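Local coordinates for malonyl coenzyme A-acyl carrier protein transacylase (Helicobacter pylori, PDB 2H1Y) that probably transfers the malonyl group from malonyl-CoA to holo acyl carrier protein, yielding malonyl-ACP and free CoA, at residues A[52-55]-A[56-59]; A[75-78]-A[79-83]. All coordinates share one frame; numbering follows the deposited sequence.

Both contacts are local and follow each other along the chain. Contact 1 joins the loop after helix 38-51 to the start of helix 55-60; its centre is about 20 Å from the centre of the chain, and it is partly buried. Contact 2 is the middle of helix 69-90, its centre about 11 Å from that of the chain, and is buried. Contact 1 is polar on its outer side, where a carboxylate and two lysines gather at a helix end. Contact 2 pairs aromatic and aliphatic side chains over regular helical bonds. The two meet through their apolar sides: Leu-59 CD2 lies 3.4 Å from Ala-75 CB. Helix 38-51 touches residues of both.

Contact 1 of 2, residues A[52-55]-A[56-59]; sequences KVDM and KKTL
Asp-54 OD2 accepts a hydrogen bond from Lys-57 N at 2.9 Å, with a nearly straight N-H...O angle of 166°. The amide meets the oxygen from above the carboxylate plane, 53° out of it. Lys-56 N is also near, 2.7 Å from the same Asp-54 OD2. CG of Asp-54 is anti to its backbone N (chi1 180°), which brings OD2 to the first amides of the helix. This is an N-cap: Asp-54 stands right before helix 55-60 and takes up an amide of its open end. A negative group here would also suit the helix dipole. Just before it, Lys-52 closes helix 38-51 in a Schellman motif, and Lys-52, Val-53 and Asp-54 join the two helices.

The side chain of Lys-57 crosses that of Asp-54 at about a right angle, with its methylene CD against Asp-54 OD1. Lys-57 NZ is 4.3 Å from Asp-54 OD1, too far for a salt bridge, though the opposite charges probably still attract. Lys-56 turns its amine to Glu-45 of helix 38-51 in a salt bridge. On the inner side, Leu-59 N bonds to Met-55 O at 3.1 Å. The Met-55 and Leu-59 side chains go on to touch Leu-78 of helix 69-90.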
# COMPACT_ATOMS: atom_id res chain seq x y z
N LYS A 52 -16.34 14.40 1.69
CA LYS A 52 -17.38 15.20 1.03
C LYS A 52 -17.68 14.58 -0.32
O LYS A 52 -17.87 15.30 -1.30
CB LYS A 52 -16.92 16.66 0.86
CG LYS A 52 -17.42 17.62 1.93
CD LYS A 52 -16.54 17.69 3.17
CE LYS A 52 -17.31 18.35 4.33
NZ LYS A 52 -16.75 18.04 5.68
N VAL A 53 -17.69 13.25 -0.34
CA VAL A 53 -18.08 12.44 -1.50
C VAL A 53 -18.77 11.21 -0.92
O VAL A 53 -18.48 10.84 0.21
CB VAL A 53 -16.87 11.97 -2.36
CG1 VAL A 53 -17.35 11.50 -3.71
CG2 VAL A 53 -15.85 13.08 -2.55
N ASP A 54 -19.69 10.58 -1.67
CA ASP A 54 -20.35 9.38 -1.17
C ASP A 54 -19.39 8.23 -1.34
O ASP A 54 -19.02 7.89 -2.47
CB ASP A 54 -21.69 9.08 -1.88
CG ASP A 54 -22.37 7.80 -1.33
OD1 ASP A 54 -23.63 7.77 -1.26
OD2 ASP A 54 -21.67 6.83 -0.97
N MET A 55 -19.00 7.63 -0.22
CA MET A 55 -18.02 6.57 -0.23
C MET A 55 -18.63 5.18 -0.38
O MET A 55 -17.94 4.24 -0.80
CB MET A 55 -17.14 6.64 1.02
CG MET A 55 -16.15 7.79 1.00
SD MET A 55 -14.93 7.57 -0.30
CE MET A 55 -13.53 6.90 0.59
N LYS A 56 -19.91 5.05 -0.04
CA LYS A 56 -20.65 3.81 -0.27
C LYS A 56 -20.67 3.52 -1.76
O LYS A 56 -20.29 2.44 -2.20
CB LYS A 56 -22.09 3.94 0.24
CG LYS A 56 -22.27 3.67 1.72
CD LYS A 56 -23.52 4.37 2.28
CE LYS A 56 -23.28 5.88 2.44
NZ LYS A 56 -24.07 6.53 3.54
N LYS A 57 -21.09 4.51 -2.53
CA LYS A 57 -21.30 4.34 -3.95
C LYS A 57 -19.97 4.28 -4.68
O LYS A 57 -19.79 3.50 -5.62
CB LYS A 57 -22.23 5.45 -4.47
CG LYS A 57 -23.74 5.17 -4.14
CD LYS A 57 -24.55 6.41 -3.71
CE LYS A 57 -24.97 7.29 -4.88
NZ LYS A 57 -23.79 7.98 -5.53
N THR A 58 -19.01 5.07 -4.21
CA THR A 58 -17.67 5.07 -4.77
C THR A 58 -16.97 3.72 -4.62
O THR A 58 -16.19 3.34 -5.48
CB THR A 58 -16.82 6.21 -4.21
OG1 THR A 58 -17.61 7.40 -4.19
CG2 THR A 58 -15.59 6.45 -5.09
N LEU A 59 -17.27 2.97 -3.56
CA LEU A 59 -16.68 1.65 -3.42
C LEU A 59 -17.50 0.48 -3.97
O LEU A 59 -16.94 -0.55 -4.32
CB LEU A 59 -16.25 1.37 -1.97
CG LEU A 59 -15.37 2.37 -1.19
CD1 LEU A 59 -14.52 1.64 -0.19
CD2 LEU A 59 -14.50 3.22 -2.09

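Contact 2 of 2, residues A[75-78]-A[79-83]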
# COMPACT_ATOMS: atom_id res chain seq x y z
N ALA A 75 -9.69 4.95 -0.41
CA ALA A 75 -10.61 3.81 -0.37
C ALA A 75 -9.90 2.59 0.21
O ALA A 75 -10.44 1.88 1.08
CB ALA A 75 -11.13 3.50 -1.76
N ILE A 76 -8.68 2.35 -0.28
CA ILE A 76 -7.86 1.25 0.24
C ILE A 76 -7.64 1.50 1.73
O ILE A 76 -7.89 0.62 2.56
CB ILE A 76 -6.55 1.09 -0.55
CG1 ILE A 76 -6.86 0.77 -2.01
CG2 ILE A 76 -5.67 0.01 0.05
CD1 ILE A 76 -5.68 0.85 -2.94
N TYR A 77 -7.24 2.72 2.10
CA TYR A 77 -7.09 3.00 3.54
C TYR A 77 -8.36 2.63 4.30
O TYR A 77 -8.29 2.03 5.39
CB TYR A 77 -6.69 4.44 3.83
CG TYR A 77 -6.78 4.82 5.32
CD1 TYR A 77 -5.87 4.31 6.26
CD2 TYR A 77 -7.81 5.65 5.77
CE1 TYR A 77 -5.98 4.64 7.61
CE2 TYR A 77 -7.92 5.99 7.11
CZ TYR A 77 -7.01 5.49 8.03
OH TYR A 77 -7.15 5.87 9.35
N LEU A 78 -9.51 2.97 3.73
CA LEU A 78 -10.78 2.78 4.41
C LEU A 78 -11.02 1.33 4.80
O LEU A 78 -11.28 1.01 5.96
CB LEU A 78 -11.90 3.25 3.51
CG LEU A 78 -13.11 3.95 4.10
CD1 LEU A 78 -14.18 3.91 3.02
CD2 LEU A 78 -13.59 3.32 5.44
N VAL A 79 -10.93 0.43 3.82
CA VAL A 79 -11.13 -0.98 4.10
C VAL A 79 -10.04 -1.53 5.06
O VAL A 79 -10.35 -2.24 6.03
CB VAL A 79 -11.28 -1.77 2.80
CG1 VAL A 79 -11.48 -3.27 3.07
CG2 VAL A 79 -12.44 -1.18 1.94
N SER A 80 -8.78 -1.17 4.83
CA SER A 80 -7.72 -1.54 5.79
C SER A 80 -8.08 -1.14 7.23
O SER A 80 -7.96 -1.95 8.15
CB SER A 80 -6.38 -0.94 5.40
OG SER A 80 -5.88 -1.56 4.24
N TYR A 81 -8.54 0.11 7.39
CA TYR A 81 -8.91 0.66 8.71
C TYR A 81 -9.99 -0.19 9.33
O TYR A 81 -9.87 -0.59 10.48
CB TYR A 81 -9.38 2.12 8.60
CG TYR A 81 -9.56 2.78 9.95
CD1 TYR A 81 -10.81 2.75 10.59
CD2 TYR A 81 -8.50 3.44 10.59
CE1 TYR A 81 -10.99 3.34 11.82
CE2 TYR A 81 -8.66 4.04 11.84
CZ TYR A 81 -9.92 3.99 12.44
OH TYR A 81 -10.14 4.57 13.68
N ILE A 82 -11.04 -0.47 8.56
CA ILE A 82 -12.19 -1.24 9.04
C ILE A 82 -11.78 -2.67 9.40
O ILE A 82 -12.09 -3.15 10.50
CB ILE A 82 -13.39 -1.23 8.04
CG1 ILE A 82 -13.96 0.18 7.93
CG2 ILE A 82 -14.45 -2.21 8.48
CD1 ILE A 82 -14.94 0.38 6.83
N ALA A 83 -11.08 -3.33 8.49
CA ALA A 83 -10.48 -4.63 8.77
C ALA A 83 -9.75 -4.63 10.11
O ALA A 83 -9.93 -5.56 10.91
CB ALA A 83 -9.51 -5.02 7.67
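Over one face of the Tyr-77 ring sits CB of Tyr-81, offset toward the rim. The two side chains run alongside each other in one direction, but their ring planes are inclined at 53°, with the centroids of the Tyr-77 and Tyr-81 rings 5.6 Å apart. The Tyr-81 ring is approached obliquely by the hydroxyl of its neighbour: Tyr-77 OH is 3.0 Å from Tyr-81 CD2. In both residues CG is anti to the backbone N (chi1 169° in Tyr-77). One turn apart, this carries the Tyr-77 ring along the helix to the Tyr-81 side chain.

One residue further on, Leu-78 and Ile-82 form a second i to i+4 pair. They too run side by side, and Leu-78 CD2 rests 3.5 Å from Ile-82 CD1.

Regular alpha-helical bonds hold the spacing. Tyr-81 N reaches Tyr-77 O at 2.8 Å, and Ser-80 N reaches Ile-76 O at 3.0 Å. Val-79 N to Ala-75 O and Ile-82 N to Leu-78 O complete the set.

Three helices of the acyltransferase domain touch this part of helix 69-90: 38-51, with Phe-44 on Leu-78 and Ala-40 and Leu-43 on Ile-82; 55-60; and 119-137, whose Phe-119 meets the Tyr-81 ring and touches Tyr-77. Two hydroxyls have partners: Tyr-77 OH hydrogen-bonds Ser-112 OG, and Ser-80 OG hydrogen-bonds Leu-283 O, at the end of strand 279-283. These two are therefore satisfied inside a largely apolar setting, and their bonds tie helix 69-90 to helix 105-116 and to the central sheet.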